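D-3-phosphoglycerate dehydrogenase (Sulfolobus tokodaii, PDB 2EKL) probably catalyses the NAD-dependent oxidation of D-3-phosphoglycerate to 3-phosphohydroxypyruvate, the step that leads into serine biosynthesis. Local coordinates at the interface of chains A and B. Numbering follows the deposited sequence. Chains: chain A/B, D-3-phosphoglycerate dehydrogenase.

Contact 1: the interface of chains A and B. Residues chain A 104, 107-108, 284-288; chain B 118, 138-139.
B:Arg118, the last residue of helix 102-118 in its chain, reaches into a cluster of backbone oxygens on chain A, from the first turn of the equivalent helix and the loop 284-288. This loop belongs to the NAD-linked D-isomer-specific 2-hydroxyacid dehydrogenase fold, and its A:Ala286 contributes to the cofactor site. The guanidinium meets its acceptors edge-on. B:Arg118 NH1 donates to the carbonyl O of A:Ser104 at 2.7 Å, in a nearly straight bond (165° at the hydrogen). B:Arg118 NH2 donates to A:Ile284 O at 2.8 Å; both oxygens lie almost in the guanidinium plane. A:Gly285 O receives a weaker, more bent bond from NH2. An arginine suits this place because its flat, multi-pronged head can serve helix and loop together.

Over one face of the head sits the methyl of A:Thr288, CG2 standing 3.3 Å from B:Arg118 NE. The threonine turns this branch inward by placing OG1 between its backbone N and carbonyl carbon (chi1 60°), and OG1 then pairs with A:Ser104 OG at 2.7 Å. That serine hydroxyl is the centre of a short relay: A:Ser104 OG donates to B:Glu139 OE1 at 2.7 Å, meeting the carboxylate on its anti side and somewhat out of its plane. B:Glu139 gets there with an extended chain, CG anti to its backbone N (chi1 -177°).

Two waters extend the network. One is held by A:Glu107 OE1 at 2.6 Å and also joins B:Arg118 NH1 and B:Leu138 O. The glutamate does not touch the arginine directly, since A:Glu107 OE1 lies 4.3 Å from B:Arg118 NH1, yet its charge would probably favour the cation. Its carboxylate stands about perpendicular to that of B:Glu139. A second water bonds B:Arg118 NE at 3.0 Å and links it to A:Gln287 O and to the arginine's own carbonyl, spanning the bend of the side chain at chi2 and chi3.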
ATOM      1  N   SER A 104      10.304   2.907  -7.319  1.00 14.39           N
ATOM      2  CA  SER A 104       9.756   3.712  -6.233  1.00 14.27           C
ATOM      3  C   SER A 104       8.371   4.237  -6.610  1.00 14.84           C
ATOM      4  O   SER A 104       7.471   4.294  -5.771  1.00 14.67           O
ATOM      5  CB  SER A 104      10.701   4.866  -5.898  1.00 13.44           C
ATOM      6  OG  SER A 104      11.841   4.370  -5.210  1.00 14.77           O
ATOM      7  N   GLU A 107       5.865   1.255  -6.492  1.00 12.23           N
ATOM      8  CA  GLU A 107       5.496   0.923  -5.130  1.00 12.94           C
ATOM      9  C   GLU A 107       4.504   1.920  -4.546  1.00 11.40           C
ATOM     10  O   GLU A 107       3.537   1.525  -3.894  1.00 11.90           O
ATOM     11  CB  GLU A 107       6.762   0.815  -4.270  1.00 11.29           C
ATOM     12  CG  GLU A 107       7.551  -0.465  -4.572  1.00 12.42           C
ATOM     13  CD  GLU A 107       9.034  -0.353  -4.264  1.00 15.04           C
ATOM     14  OE1 GLU A 107       9.417   0.464  -3.403  1.00 13.98           O
ATOM     15  OE2 GLU A 107       9.818  -1.107  -4.880  1.00 14.57           O
ATOM     16  N   LEU A 108       4.723   3.209  -4.788  1.00 11.74           N
ATOM     17  CA  LEU A 108       3.803   4.208  -4.264  1.00 11.35           C
ATOM     18  C   LEU A 108       2.432   4.021  -4.905  1.00 11.24           C
ATOM     19  O   LEU A 108       1.408   4.229  -4.259  1.00 11.90           O
ATOM     20  CB  LEU A 108       4.306   5.628  -4.543  1.00 13.67           C
ATOM     21  CG  LEU A 108       3.434   6.741  -3.946  1.00 16.37           C
ATOM     22  CD1 LEU A 108       3.464   6.655  -2.424  1.00 18.81           C
ATOM     23  CD2 LEU A 108       3.940   8.104  -4.408  1.00 15.53           C
ATOM     24  N   ILE A 284       5.766  12.361  -3.885  1.00 14.49           N
ATOM     25  CA  ILE A 284       6.896  11.624  -3.334  1.00 15.06           C
ATOM     26  C   ILE A 284       7.231  10.354  -4.114  1.00 12.58           C
ATOM     27  O   ILE A 284       7.997   9.521  -3.637  1.00 14.56           O
ATOM     28  CB  ILE A 284       6.623  11.233  -1.863  1.00 15.41           C
ATOM     29  CG1 ILE A 284       5.349  10.386  -1.771  1.00 14.96           C
ATOM     30  CG2 ILE A 284       6.469  12.500  -1.010  1.00 16.77           C
ATOM     31  CD1 ILE A 284       5.041   9.879  -0.371  1.00 13.89           C
ATOM     32  N   GLY A 285       6.663  10.217  -5.308  1.00 14.14           N
ATOM     33  CA  GLY A 285       6.905   9.036  -6.126  1.00 14.55           C
ATOM     34  C   GLY A 285       8.355   8.644  -6.353  1.00 16.27           C
ATOM     35  O   GLY A 285       8.679   7.455  -6.415  1.00 14.64           O
ATOM     36  N   ALA A 286       9.234   9.633  -6.489  1.00 15.71           N
ATOM     37  CA  ALA A 286      10.652   9.365  -6.706  1.00 16.06           C
ATOM     38  C   ALA A 286      11.447   9.647  -5.435  1.00 16.45           C
ATOM     39  O   ALA A 286      12.678   9.605  -5.439  1.00 17.68           O
ATOM     40  CB  ALA A 286      11.181  10.242  -7.845  1.00 14.57           C
ATOM     41  N   GLN A 287      10.742   9.918  -4.343  1.00 16.63           N
ATOM     42  CA  GLN A 287      11.409  10.243  -3.092  1.00 18.36           C
ATOM     43  C   GLN A 287      11.807   9.098  -2.167  1.00 17.25           C
ATOM     44  O   GLN A 287      11.211   8.907  -1.110  1.00 17.55           O
ATOM     45  CB  GLN A 287      10.570  11.257  -2.309  1.00 20.72           C
ATOM     46  CG  GLN A 287      10.457  12.613  -2.992  1.00 24.00           C
ATOM     47  CD  GLN A 287      11.798  13.311  -3.113  1.00 27.23           C
ATOM     48  OE1 GLN A 287      12.495  13.512  -2.119  1.00 30.79           O
ATOM     49  NE2 GLN A 287      12.164  13.687  -4.331  1.00 29.90           N
ATOM     50  N   THR A 288      12.805   8.326  -2.581  1.00 17.53           N
ATOM     51  CA  THR A 288      13.342   7.255  -1.747  1.00 16.55           C
ATOM     52  C   THR A 288      14.852   7.434  -1.791  1.00 16.37           C
ATOM     53  O   THR A 288      15.387   8.014  -2.737  1.00 16.84           O
ATOM     54  CB  THR A 288      12.996   5.840  -2.262  1.00 17.41           C
ATOM     55  OG1 THR A 288      13.536   5.654  -3.577  1.00 17.79           O
ATOM     56  CG2 THR A 288      11.489   5.629  -2.279  1.00 15.92           C
TER
ATOM     57  N   ARG B 118       7.369   4.383   3.006  1.00 14.39           N
ATOM     58  CA  ARG B 118       7.324   5.688   2.363  1.00 14.61           C
ATOM     59  C   ARG B 118       6.734   6.834   3.170  1.00 15.27           C
ATOM     60  O   ARG B 118       6.519   7.920   2.627  1.00 16.14           O
ATOM     61  CB  ARG B 118       6.570   5.545   1.037  1.00 14.64           C
ATOM     62  CG  ARG B 118       7.242   4.551   0.101  1.00 11.92           C
ATOM     63  CD  ARG B 118       8.562   5.118  -0.411  1.00 12.22           C
ATOM     64  NE  ARG B 118       8.345   6.098  -1.475  1.00 12.10           N
ATOM     65  CZ  ARG B 118       8.114   5.780  -2.747  1.00 13.05           C
ATOM     66  NH1 ARG B 118       8.074   4.503  -3.122  1.00 13.73           N
ATOM     67  NH2 ARG B 118       7.924   6.739  -3.646  1.00 12.38           N
ATOM     68  N   LEU B 138      11.938   4.736   1.791  1.00 14.41           N
ATOM     69  CA  LEU B 138      12.772   3.644   1.298  1.00 15.77           C
ATOM     70  C   LEU B 138      12.115   2.847   0.176  1.00 15.99           C
ATOM     71  O   LEU B 138      10.906   2.611   0.196  1.00 16.18           O
ATOM     72  CB  LEU B 138      13.100   2.687   2.448  1.00 15.58           C
ATOM     73  CG  LEU B 138      13.879   3.262   3.636  1.00 15.46           C
ATOM     74  CD1 LEU B 138      14.029   2.197   4.713  1.00 16.24           C
ATOM     75  CD2 LEU B 138      15.245   3.741   3.165  1.00 18.30           C
ATOM     76  N   GLU B 139      12.925   2.424  -0.790  1.00 15.24           N
ATOM     77  CA  GLU B 139      12.449   1.618  -1.915  1.00 15.27           C
ATOM     78  C   GLU B 139      12.449   0.147  -1.473  1.00 16.02           C
ATOM     79  O   GLU B 139      13.260  -0.259  -0.633  1.00 17.94           O
ATOM     80  CB  GLU B 139      13.368   1.828  -3.122  1.00 14.07           C
ATOM     81  CG  GLU B 139      12.942   1.101  -4.383  1.00 15.65           C
ATOM     82  CD  GLU B 139      13.786   1.496  -5.576  1.00 17.00           C
ATOM     83  OE1 GLU B 139      13.446   2.505  -6.234  1.00 18.55           O
ATOM     84  OE2 GLU B 139      14.801   0.808  -5.846  1.00 17.73           O
TER
HETATM   85  O   HOH W   1       8.648   2.095  -1.506  1.00 14.52           O
HETATM   86  O   HOH W   2       8.408   8.434   0.366  1.00 19.90           O

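Contact 2: the interface of chains A and B. Residues chain A 259, 262-264, 273, 280, 282; chain B 123, 127, 132.
The ring of B:Phe132 enters chain A between the cis-proline turn at A:Glu262 to A:Pro264 and the segment carrying A:Val280 and A:Thr282. A:Pro263 runs antiparallel to the phenylalanine and lays its CA over one face, 4.0 Å from the ring centroid and offset toward the rim, a CH-pi contact. A:Glu262, by family the catalytic glutamate, crosses at about a right angle and turns its methylenes CB and CG to the ring, CB 3.5 Å from B:Phe132 CD2, while its carboxylate points away and OE2 accepts the backbone N-H of A:Phe259 through its anti lone pair. A:Pro264 also crosses the ring, bringing CD to 3.6 Å from B:Phe132 CE1. A:Val280 CG1 meets the rim at CE2 and CZ, and A:Leu273 comes tip to tip with the far end. A flat side chain suits the place because one face can take the proline turn while the rim meets A:Val280; CG anti to the carbonyl carbon (chi1 -79°) points the ring into chain A. An alanine here would probably leave a gap beside A:Pro263 and A:Val280.

The small methyl of B:Ala127 lets helix 120-128 lie close against A:Val280 and A:Thr282. Beside the backbone of B:Phe132, A:Thr282 divides its branches: CG2 packs 3.6 Å from B:Phe132 CA, while OG1 shares a hydrogen bond of 2.8 Å with B:Ser123 OG. The serine also accepts A:Thr282 N, almost straight at 178°.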
ATOM      1  N   PHE A 259      -0.891  16.683  -8.197  1.00 22.20           N
ATOM      2  CA  PHE A 259      -2.026  17.596  -8.210  1.00 22.84           C
ATOM      3  C   PHE A 259      -1.769  18.692  -9.239  1.00 24.15           C
ATOM      4  O   PHE A 259      -0.624  19.060  -9.494  1.00 25.05           O
ATOM      5  CB  PHE A 259      -2.232  18.214  -6.822  1.00 23.40           C
ATOM      6  CG  PHE A 259      -3.629  18.046  -6.286  1.00 21.10           C
ATOM      7  CD1 PHE A 259      -4.135  16.779  -6.006  1.00 22.23           C
ATOM      8  CD2 PHE A 259      -4.443  19.155  -6.061  1.00 20.62           C
ATOM      9  CE1 PHE A 259      -5.430  16.618  -5.514  1.00 21.88           C
ATOM     10  CE2 PHE A 259      -5.737  19.005  -5.568  1.00 21.16           C
ATOM     11  CZ  PHE A 259      -6.232  17.733  -5.294  1.00 24.01           C
ATOM     12  N   GLU A 262       0.368  22.196  -6.699  1.00 26.97           N
ATOM     13  CA  GLU A 262       0.843  21.666  -5.424  1.00 28.29           C
ATOM     14  C   GLU A 262       1.555  22.750  -4.614  1.00 29.14           C
ATOM     15  O   GLU A 262       2.704  23.086  -4.898  1.00 30.46           O
ATOM     16  CB  GLU A 262       1.801  20.494  -5.687  1.00 27.57           C
ATOM     17  CG  GLU A 262       1.240  19.452  -6.663  1.00 25.93           C
ATOM     18  CD  GLU A 262       2.270  18.426  -7.124  1.00 27.65           C
ATOM     19  OE1 GLU A 262       3.479  18.635  -6.899  1.00 29.26           O
ATOM     20  OE2 GLU A 262       1.868  17.409  -7.729  1.00 25.21           O
ATOM     21  N   PRO A 263       0.884  23.316  -3.593  1.00 29.93           N
ATOM     22  CA  PRO A 263      -0.478  23.044  -3.119  1.00 29.88           C
ATOM     23  C   PRO A 263      -1.525  23.644  -4.055  1.00 30.61           C
ATOM     24  O   PRO A 263      -1.204  24.483  -4.896  1.00 30.15           O
ATOM     25  CB  PRO A 263      -0.519  23.722  -1.743  1.00 31.00           C
ATOM     26  CG  PRO A 263       0.932  23.961  -1.395  1.00 33.29           C
ATOM     27  CD  PRO A 263       1.537  24.301  -2.717  1.00 30.68           C
ATOM     28  N   PRO A 264      -2.795  23.226  -3.908  1.00 31.13           N
ATOM     29  CA  PRO A 264      -3.910  23.712  -4.730  1.00 31.86           C
ATOM     30  C   PRO A 264      -4.177  25.196  -4.505  1.00 33.58           C
ATOM     31  O   PRO A 264      -3.975  25.709  -3.404  1.00 32.24           O
ATOM     32  CB  PRO A 264      -5.086  22.855  -4.266  1.00 32.45           C
ATOM     33  CG  PRO A 264      -4.433  21.606  -3.779  1.00 33.32           C
ATOM     34  CD  PRO A 264      -3.244  22.134  -3.030  1.00 30.44           C
ATOM     35  N   LEU A 273      -9.236  18.432  -2.878  1.00 20.53           N
ATOM     36  CA  LEU A 273      -8.288  18.116  -1.817  1.00 19.90           C
ATOM     37  C   LEU A 273      -8.946  17.789  -0.478  1.00 20.71           C
ATOM     38  O   LEU A 273      -8.538  16.848   0.200  1.00 18.77           O
ATOM     39  CB  LEU A 273      -7.294  19.268  -1.630  1.00 21.20           C
ATOM     40  CG  LEU A 273      -6.251  19.073  -0.523  1.00 21.99           C
ATOM     41  CD1 LEU A 273      -5.392  17.854  -0.837  1.00 21.03           C
ATOM     42  CD2 LEU A 273      -5.389  20.315  -0.401  1.00 21.50           C
ATOM     43  N   VAL A 280      -4.237  11.981  -1.212  1.00 15.71           N
ATOM     44  CA  VAL A 280      -3.118  12.647  -1.862  1.00 16.11           C
ATOM     45  C   VAL A 280      -1.776  12.560  -1.144  1.00 15.08           C
ATOM     46  O   VAL A 280      -1.694  12.763   0.068  1.00 16.57           O
ATOM     47  CB  VAL A 280      -3.413  14.170  -2.047  1.00 15.47           C
ATOM     48  CG1 VAL A 280      -2.310  14.816  -2.887  1.00 16.14           C
ATOM     49  CG2 VAL A 280      -4.779  14.379  -2.684  1.00 18.56           C
ATOM     50  N   THR A 282       2.285  14.009  -1.352  1.00 14.14           N
ATOM     51  CA  THR A 282       2.953  15.207  -1.840  1.00 16.29           C
ATOM     52  C   THR A 282       4.033  15.054  -2.913  1.00 17.46           C
ATOM     53  O   THR A 282       5.131  15.601  -2.787  1.00 18.95           O
ATOM     54  CB  THR A 282       3.517  15.980  -0.631  1.00 13.70           C
ATOM     55  OG1 THR A 282       4.398  15.130   0.109  1.00 15.58           O
ATOM     56  CG2 THR A 282       2.382  16.402   0.296  1.00 15.16           C
TER
ATOM     57  N   SER B 123       2.913  12.220   4.773  1.00 17.12           N
ATOM     58  CA  SER B 123       2.711  12.939   3.519  1.00 16.17           C
ATOM     59  C   SER B 123       1.241  13.290   3.296  1.00 15.97           C
ATOM     60  O   SER B 123       0.915  14.414   2.900  1.00 15.27           O
ATOM     61  CB  SER B 123       3.224  12.090   2.348  1.00 14.91           C
ATOM     62  OG  SER B 123       3.197  12.808   1.122  1.00 13.66           O
ATOM     63  N   ALA B 127      -0.445  16.980   2.995  1.00 17.81           N
ATOM     64  CA  ALA B 127      -1.255  17.362   1.842  1.00 18.51           C
ATOM     65  C   ALA B 127      -2.617  17.929   2.247  1.00 19.26           C
ATOM     66  O   ALA B 127      -3.016  19.001   1.782  1.00 17.57           O
ATOM     67  CB  ALA B 127      -1.444  16.157   0.911  1.00 17.71           C
ATOM     68  N   PHE B 132       2.362  20.963   0.680  1.00 21.61           N
ATOM     69  CA  PHE B 132       2.902  19.942  -0.203  1.00 21.42           C
ATOM     70  C   PHE B 132       4.415  19.840  -0.161  1.00 21.97           C
ATOM     71  O   PHE B 132       5.113  20.148  -1.129  1.00 22.98           O
ATOM     72  CB  PHE B 132       2.404  20.172  -1.629  1.00 21.66           C
ATOM     73  CG  PHE B 132       0.998  19.692  -1.848  1.00 21.62           C
ATOM     74  CD1 PHE B 132      -0.039  20.140  -1.032  1.00 22.03           C
ATOM     75  CD2 PHE B 132       0.711  18.770  -2.847  1.00 20.90           C
ATOM     76  CE1 PHE B 132      -1.337  19.677  -1.208  1.00 22.63           C
ATOM     77  CE2 PHE B 132      -0.585  18.301  -3.033  1.00 19.43           C
ATOM     78  CZ  PHE B 132      -1.610  18.753  -2.212  1.00 22.55           C
TER
HETATM   79  O   HOH W   3       4.944  18.398  -3.642  1.00 31.43           O

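Contact 1 and contact 2 lie about 16 Å apart, measured between the centres of their C-alpha atoms, along one two-fold interface. Chain B supplies both from the stretch 118-139: the end of helix 102-118 and residues 138-139 serve contact 1, helix 120-128 and the following loop contact 2. On chain A the segment 280-288 runs through both, with A:Thr282 and A:Ile284 flanking the family's catalytic histidine. The partner thus touches the chain on either side, in sequence, of that histidine, which suggests that dimerisation may steady it. Symmetry repeats both contacts with the chains exchanged, as expected for a dimer that is probably functional.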